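Local coordinates for endosialidase (Enterobacteria phage phi92, PDB 4HIZ), which probably hydrolyses the alpha-2,8 and alpha-2,9 linkages inside polysialic acid chains, such as those of bacterial capsules, as a trimeric phage enzyme, at residues F51-I56 and L61-E66; L322-A327 and S332-R337. All blocks are in the same frame, centred on the assembly; numbering follows the deposited sequence.

Contact 1: F51-I56 and L61-E66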
loop_
_atom_site.group_PDB
_atom_site.type_symbol
_atom_site.label_atom_id
_atom_site.label_comp_id
_atom_site.label_asym_id
_atom_site.label_seq_id
_atom_site.Cartn_x
_atom_site.Cartn_y
_atom_site.Cartn_z
ATOM N N PHE A 51 32.967 -13.133 -18.347
ATOM C CA PHE A 51 33.102 -13.916 -19.577
ATOM C C PHE A 51 33.097 -12.980 -20.774
ATOM O O PHE A 51 32.135 -12.246 -20.987
ATOM C CB PHE A 51 31.930 -14.909 -19.691
ATOM C CG PHE A 51 31.750 -15.739 -18.444
ATOM C CD1 PHE A 51 32.520 -16.866 -18.236
ATOM C CD2 PHE A 51 30.848 -15.350 -17.449
ATOM C CE1 PHE A 51 32.379 -17.622 -17.057
ATOM C CE2 PHE A 51 30.717 -16.089 -16.273
ATOM C CZ PHE A 51 31.491 -17.224 -16.081
ATOM N N VAL A 52 34.173 -12.995 -21.549
ATOM C CA VAL A 52 34.220 -12.186 -22.779
ATOM C C VAL A 52 33.667 -13.012 -23.925
ATOM O O VAL A 52 34.139 -14.131 -24.199
ATOM C CB VAL A 52 35.641 -11.763 -23.134
ATOM C CG1 VAL A 52 35.609 -10.851 -24.384
ATOM C CG2 VAL A 52 36.274 -11.057 -21.939
ATOM N N TYR A 53 32.674 -12.466 -24.608
ATOM C CA TYR A 53 31.897 -13.246 -25.581
ATOM C C TYR A 53 31.532 -12.347 -26.758
ATOM O O TYR A 53 31.150 -11.183 -26.567
ATOM C CB TYR A 53 30.618 -13.768 -24.894
ATOM C CG TYR A 53 29.603 -14.385 -25.841
ATOM C CD1 TYR A 53 29.948 -15.463 -26.655
ATOM C CD2 TYR A 53 28.291 -13.896 -25.904
ATOM C CE1 TYR A 53 29.002 -16.034 -27.540
ATOM C CE2 TYR A 53 27.340 -14.459 -26.755
ATOM C CZ TYR A 53 27.701 -15.523 -27.579
ATOM O OH TYR A 53 26.765 -16.071 -28.424
ATOM N N GLU A 54 31.657 -12.869 -27.978
ATOM C CA GLU A 54 31.246 -12.116 -29.174
ATOM C C GLU A 54 29.921 -12.647 -29.739
ATOM O O GLU A 54 29.901 -13.463 -30.676
ATOM C CB GLU A 54 32.334 -12.178 -30.255
ATOM C CG GLU A 54 33.647 -11.532 -29.810
ATOM C CD GLU A 54 34.761 -11.593 -30.848
ATOM O OE1 GLU A 54 34.500 -11.866 -32.045
ATOM O OE2 GLU A 54 35.922 -11.352 -30.443
ATOM N N ARG A 55 28.817 -12.159 -29.179
ATOM C CA ARG A 55 27.488 -12.455 -29.720
ATOM C C ARG A 55 27.454 -12.101 -31.207
ATOM O O ARG A 55 26.974 -12.879 -32.064
ATOM C CB ARG A 55 26.429 -11.628 -28.983
ATOM C CG ARG A 55 24.992 -12.036 -29.367
ATOM C CD ARG A 55 23.943 -11.125 -28.720
ATOM N NE ARG A 55 23.871 -9.835 -29.399
ATOM C CZ ARG A 55 23.081 -9.560 -30.433
ATOM N NH1 ARG A 55 22.252 -10.502 -30.921
ATOM N NH2 ARG A 55 23.113 -8.336 -30.983
ATOM N N ILE A 56 28.011 -10.923 -31.501
ATOM C CA ILE A 56 28.192 -10.463 -32.860
ATOM C C ILE A 56 29.693 -10.516 -33.137
ATOM O O ILE A 56 30.484 -9.951 -32.376
ATOM C CB ILE A 56 27.681 -9.019 -33.031
ATOM C CG1 ILE A 56 26.191 -8.909 -32.681
ATOM C CG2 ILE A 56 27.922 -8.527 -34.471
ATOM C CD1 ILE A 56 25.259 -9.852 -33.501
ATOM N N LEU A 61 32.001 -8.274 -25.776
ATOM C CA LEU A 61 31.429 -7.620 -24.617
ATOM C C LEU A 61 31.674 -8.587 -23.472
ATOM O O LEU A 61 31.864 -9.802 -23.698
ATOM C CB LEU A 61 29.921 -7.405 -24.818
ATOM C CG LEU A 61 29.573 -6.495 -26.018
ATOM C CD1 LEU A 61 28.090 -6.556 -26.338
ATOM C CD2 LEU A 61 29.997 -5.038 -25.663
ATOM N N THR A 62 31.677 -8.074 -22.238
ATOM C CA THR A 62 31.963 -8.941 -21.078
ATOM C C THR A 62 30.738 -9.117 -20.233
ATOM O O THR A 62 30.018 -8.157 -19.977
ATOM C CB THR A 62 33.126 -8.325 -20.248
ATOM O OG1 THR A 62 34.274 -8.250 -21.118
ATOM C CG2 THR A 62 33.446 -9.184 -19.002
ATOM N N TYR A 63 30.471 -10.355 -19.826
ATOM C CA TYR A 63 29.247 -10.656 -19.094
ATOM C C TYR A 63 29.640 -11.091 -17.701
ATOM O O TYR A 63 30.511 -11.975 -17.553
ATOM C CB TYR A 63 28.513 -11.806 -19.815
ATOM C CG TYR A 63 28.023 -11.382 -21.188
ATOM C CD1 TYR A 63 28.903 -11.314 -22.290
ATOM C CD2 TYR A 63 26.694 -10.974 -21.379
ATOM C CE1 TYR A 63 28.464 -10.884 -23.535
ATOM C CE2 TYR A 63 26.232 -10.554 -22.639
ATOM C CZ TYR A 63 27.126 -10.521 -23.716
ATOM O OH TYR A 63 26.688 -10.115 -24.968
ATOM N N VAL A 64 29.041 -10.490 -16.672
ATOM C CA VAL A 64 29.524 -10.794 -15.305
ATOM C C VAL A 64 28.605 -11.717 -14.525
ATOM O O VAL A 64 27.385 -11.688 -14.706
ATOM C CB VAL A 64 29.772 -9.505 -14.476
ATOM C CG1 VAL A 64 30.654 -8.537 -15.298
ATOM C CG2 VAL A 64 28.451 -8.843 -14.116
ATOM N N SER A 65 29.188 -12.533 -13.651
ATOM C CA SER A 65 28.403 -13.287 -12.675
ATOM C C SER A 65 28.187 -12.434 -11.428
ATOM O O SER A 65 28.747 -11.351 -11.295
ATOM C CB SER A 65 29.134 -14.586 -12.258
ATOM O OG SER A 65 30.228 -14.249 -11.400
ATOM N N GLU A 66 27.344 -12.923 -10.529
ATOM C CA GLU A 66 27.202 -12.298 -9.230
ATOM C C GLU A 66 28.570 -12.221 -8.550
ATOM O O GLU A 66 29.375 -13.147 -8.662
ATOM C CB GLU A 66 26.211 -13.093 -8.382
ATOM C CG GLU A 66 24.769 -12.733 -8.726
ATOM C CD GLU A 66 24.376 -11.388 -8.114
ATOM O OE1 GLU A 66 24.634 -11.189 -6.900
ATOM O OE2 GLU A 66 23.836 -10.528 -8.842
HETATM O O HOH W 1 28.651 -10.175 -26.852
#
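Phe-51 and Tyr-63 face each other as the hydrogen-bonded pair farther from the turn of the two in these segments of an antiparallel hairpin, each backbone N donating to the other's carbonyl, with Tyr-63 N 2.8 Å from Phe-51 O. Tyr-53 and Leu-61 form the next such pair toward the turn; here Tyr-53 N meets Leu-61 O at 2.9 Å and almost head-on to the carbonyl, at a C=O...N angle of 169°. Between them lies the non-hydrogen-bonded pair Val-52 and Thr-62, where Val-52 CG2 rests 3.5 Å from Thr-62 OG1, a hydroxyl bonded beyond the hairpin to Gln-454.

The close packing is on the face that carries the aromatic side chains. Tyr-53 directs an edge toward the face of Tyr-63 in an offset edge-to-face pair, planes 60° apart, with Tyr-53 CD2 3.8 Å from Tyr-63 CE1. A chi1 of 170° sets Tyr-53 CG trans to the backbone N and brings CB and CD2 against Tyr-63 CE1, and Arg-55 N lies above the rim of one face of the Tyr-53 ring.

Toward the turn the contact loosens and water takes over. One molecule donates to Tyr-53 O at 2.7 Å, accepts from Arg-55 N and pairs with Tyr-63 OH at 2.7 Å, in the plane of that ring. Tyr-63 OH is also hydrogen-bonded to Arg-435, a second partner that helps hold the phenol in place. Arg-55 approaches only through CB, 4.3 Å from Tyr-63 OH, while its guanidinium reaches Glu-421 in a salt bridge.

In the mixed sheet, strand 33-36 runs parallel to 49-53 on one flank, strand 456-460 runs parallel to 61-64 on the other, and Val-530 of a second subunit packs on Tyr-63.

Contact 2: L322-A327 and S332-R337; sequences LYFNNA and SSFTRR. With EDO (1,2-ethanediol), chain X.
A beta hairpin of the catalytic propeller domain, made by the two last strands of a four-stranded antiparallel sheet of the kind that forms a propeller blade, holds these segments together; strand 335-338 is outermost within the chain. Tyr-323 and Thr-335 are the hydrogen-bonded pair: Tyr-323 N reaches Thr-335 O at 2.8 Å, nearly straight, and Thr-335 N returns the bond.

On one face, Phe-334 CB stands over the centre of the Phe-324 ring, 3.7 Å from its centroid, a CH-pi contact. Phe-334 holds CG between its backbone N and carbonyl carbon (chi1 57°), which lays its side chain alongside that of Phe-324 with the ring planes 38° apart, while Phe-334 CD2 also meets Leu-322 CB at 4.0 Å. Leu-322 CD2 packs further along on CG of Arg-336, an arginine whose NH2 is hydrogen-bonded to Leu-287 O.

Toward the turn the strands part, and two waters donate to Ser-333 O, linking it to Asn-325 N and Asn-326 N. Asn-326 ND2 holds an ethanediol, probably from the crystallisation liquor.

On the opposite face, Arg-337 lays its guanidinium flat on Tyr-323, planes 10° apart, in a cation-pi stack; its NH1 also bonds Leu-381 O. The far end of this ring is pinned within its own segment, where Tyr-323 OH donates to a lone pair of Asn-325 OD1 at 2.9 Å.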
loop_
_atom_site.group_PDB
_atom_site.type_symbol
_atom_site.label_atom_id
_atom_site.label_comp_id
_atom_site.label_asym_id
_atom_site.label_seq_id
_atom_site.Cartn_x
_atom_site.Cartn_y
_atom_site.Cartn_z
ATOM N N LEU A 322 24.943 24.928 -22.689
ATOM C CA LEU A 322 24.590 26.307 -22.385
ATOM C C LEU A 322 25.362 26.648 -21.122
ATOM O O LEU A 322 25.135 26.045 -20.055
ATOM C CB LEU A 322 23.088 26.443 -22.139
ATOM C CG LEU A 322 22.202 25.850 -23.264
ATOM C CD1 LEU A 322 20.743 26.077 -22.915
ATOM C CD2 LEU A 322 22.521 26.476 -24.656
ATOM N N TYR A 323 26.262 27.625 -21.228
ATOM C CA TYR A 323 27.133 27.978 -20.123
ATOM C C TYR A 323 26.631 29.257 -19.435
ATOM O O TYR A 323 26.516 30.303 -20.068
ATOM C CB TYR A 323 28.581 28.144 -20.639
ATOM C CG TYR A 323 29.516 28.742 -19.619
ATOM C CD1 TYR A 323 30.152 27.960 -18.682
ATOM C CD2 TYR A 323 29.746 30.113 -19.602
ATOM C CE1 TYR A 323 30.998 28.540 -17.742
ATOM C CE2 TYR A 323 30.567 30.688 -18.676
ATOM C CZ TYR A 323 31.195 29.913 -17.753
ATOM O OH TYR A 323 32.028 30.561 -16.840
ATOM N N PHE A 324 26.296 29.151 -18.152
ATOM C CA PHE A 324 25.726 30.257 -17.382
ATOM C C PHE A 324 26.818 30.773 -16.456
ATOM O O PHE A 324 27.264 30.080 -15.543
ATOM C CB PHE A 324 24.574 29.754 -16.504
ATOM C CG PHE A 324 23.342 29.381 -17.257
ATOM C CD1 PHE A 324 23.267 28.164 -17.966
ATOM C CD2 PHE A 324 22.238 30.227 -17.232
ATOM C CE1 PHE A 324 22.112 27.819 -18.641
ATOM C CE2 PHE A 324 21.059 29.881 -17.910
ATOM C CZ PHE A 324 20.995 28.654 -18.601
ATOM N N ASN A 325 27.270 32.009 -16.677
ATOM C CA ASN A 325 28.395 32.496 -15.903
ATOM C C ASN A 325 28.025 32.836 -14.451
ATOM O O ASN A 325 28.841 32.650 -13.523
ATOM C CB ASN A 325 29.020 33.703 -16.617
ATOM C CG ASN A 325 30.355 34.074 -16.007
ATOM O OD1 ASN A 325 31.307 33.274 -16.040
ATOM N ND2 ASN A 325 30.424 35.250 -15.400
ATOM N N ASN A 326 26.791 33.309 -14.259
ATOM C CA ASN A 326 26.281 33.620 -12.933
ATOM C C ASN A 326 24.779 33.569 -12.994
ATOM O O ASN A 326 24.114 34.553 -13.295
ATOM C CB ASN A 326 26.746 34.994 -12.471
ATOM C CG ASN A 326 26.273 35.335 -11.044
ATOM O OD1 ASN A 326 25.354 34.710 -10.469
ATOM N ND2 ASN A 326 26.875 36.377 -10.491
ATOM N N ALA A 327 24.251 32.385 -12.719
ATOM C CA ALA A 327 22.826 32.170 -12.851
ATOM C C ALA A 327 22.037 32.822 -11.715
ATOM O O ALA A 327 20.826 32.969 -11.835
ATOM C CB ALA A 327 22.545 30.690 -12.886
ATOM N N SER A 332 19.042 34.664 -16.965
ATOM C CA SER A 332 18.747 34.551 -18.392
ATOM C C SER A 332 19.995 34.583 -19.289
ATOM O O SER A 332 19.872 34.447 -20.512
ATOM C CB SER A 332 17.789 35.666 -18.832
ATOM O OG SER A 332 18.479 36.914 -18.878
ATOM N N SER A 333 21.173 34.768 -18.698
ATOM C CA SER A 333 22.408 34.966 -19.462
ATOM C C SER A 333 23.254 33.697 -19.620
ATOM O O SER A 333 23.783 33.167 -18.636
ATOM C CB SER A 333 23.255 36.015 -18.762
ATOM O OG SER A 333 24.408 36.296 -19.542
ATOM N N PHE A 334 23.387 33.214 -20.846
ATOM C CA PHE A 334 24.190 32.029 -21.100
ATOM C C PHE A 334 24.784 32.099 -22.475
ATOM O O PHE A 334 24.344 32.899 -23.325
ATOM C CB PHE A 334 23.329 30.719 -20.974
ATOM C CG PHE A 334 22.150 30.709 -21.893
ATOM C CD1 PHE A 334 20.947 31.282 -21.510
ATOM C CD2 PHE A 334 22.268 30.197 -23.190
ATOM C CE1 PHE A 334 19.868 31.318 -22.384
ATOM C CE2 PHE A 334 21.179 30.205 -24.068
ATOM C CZ PHE A 334 19.984 30.768 -23.670
ATOM N N THR A 335 25.803 31.289 -22.703
ATOM C CA THR A 335 26.371 31.210 -24.058
ATOM C C THR A 335 26.396 29.770 -24.506
ATOM O O THR A 335 26.563 28.854 -23.709
ATOM C CB THR A 335 27.814 31.735 -24.154
ATOM O OG1 THR A 335 28.599 31.124 -23.120
ATOM C CG2 THR A 335 27.857 33.257 -24.041
ATOM N N ARG A 336 26.209 29.570 -25.809
ATOM C CA ARG A 336 26.240 28.233 -26.391
ATOM C C ARG A 336 27.678 27.898 -26.757
ATOM O O ARG A 336 28.359 28.680 -27.472
ATOM C CB ARG A 336 25.376 28.182 -27.645
ATOM C CG ARG A 336 23.914 28.537 -27.416
ATOM C CD ARG A 336 23.103 28.239 -28.682
ATOM N NE ARG A 336 21.733 28.723 -28.539
ATOM C CZ ARG A 336 20.686 28.157 -29.113
ATOM N NH1 ARG A 336 20.858 27.089 -29.885
ATOM N NH2 ARG A 336 19.475 28.683 -28.937
ATOM N N ARG A 337 28.157 26.760 -26.278
ATOM C CA ARG A 337 29.496 26.279 -26.611
ATOM C C ARG A 337 29.383 24.883 -27.184
ATOM O O ARG A 337 28.939 23.960 -26.480
ATOM C CB ARG A 337 30.378 26.303 -25.361
ATOM C CG ARG A 337 30.609 27.764 -24.857
ATOM C CD ARG A 337 31.312 27.838 -23.535
ATOM N NE ARG A 337 31.484 29.254 -23.168
ATOM C CZ ARG A 337 32.205 29.687 -22.152
ATOM N NH1 ARG A 337 32.853 28.829 -21.393
ATOM N NH2 ARG A 337 32.305 30.995 -21.929
HETATM C C1 EDO X . 26.569 34.979 -5.966
HETATM O O1 EDO X . 26.356 36.067 -5.046
HETATM C C2 EDO X . 26.496 35.462 -7.408
HETATM O O2 EDO X . 26.856 36.846 -7.476
HETATM O O HOH W 2 27.977 32.867 -20.218
HETATM O O HOH W 3 26.690 33.975 -18.616
HETATM O O HOH W 4 24.494 33.634 -16.067
#

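How the contacts relate
Starting from the N terminus, the chain closes contact 1 first, in the N-terminal extension, where residues 54-60 connect strands 49-53 and 61-64. It then runs through the early propeller strands and the eight-stranded sheet between 185 and 264 before contact 2 closes a second hairpin across the longer connection between strands 318-324 and 335-338. The two are in series, neither nesting nor crossing, and their nearest atoms stay about 29 Å apart. Contact 1 belongs to a sheet that the chain completes only later, with strands 401-404 to 456-460, and so ties the extension to the propeller; contact 2 completes a sheet begun at strand 291-297, all from consecutive strands.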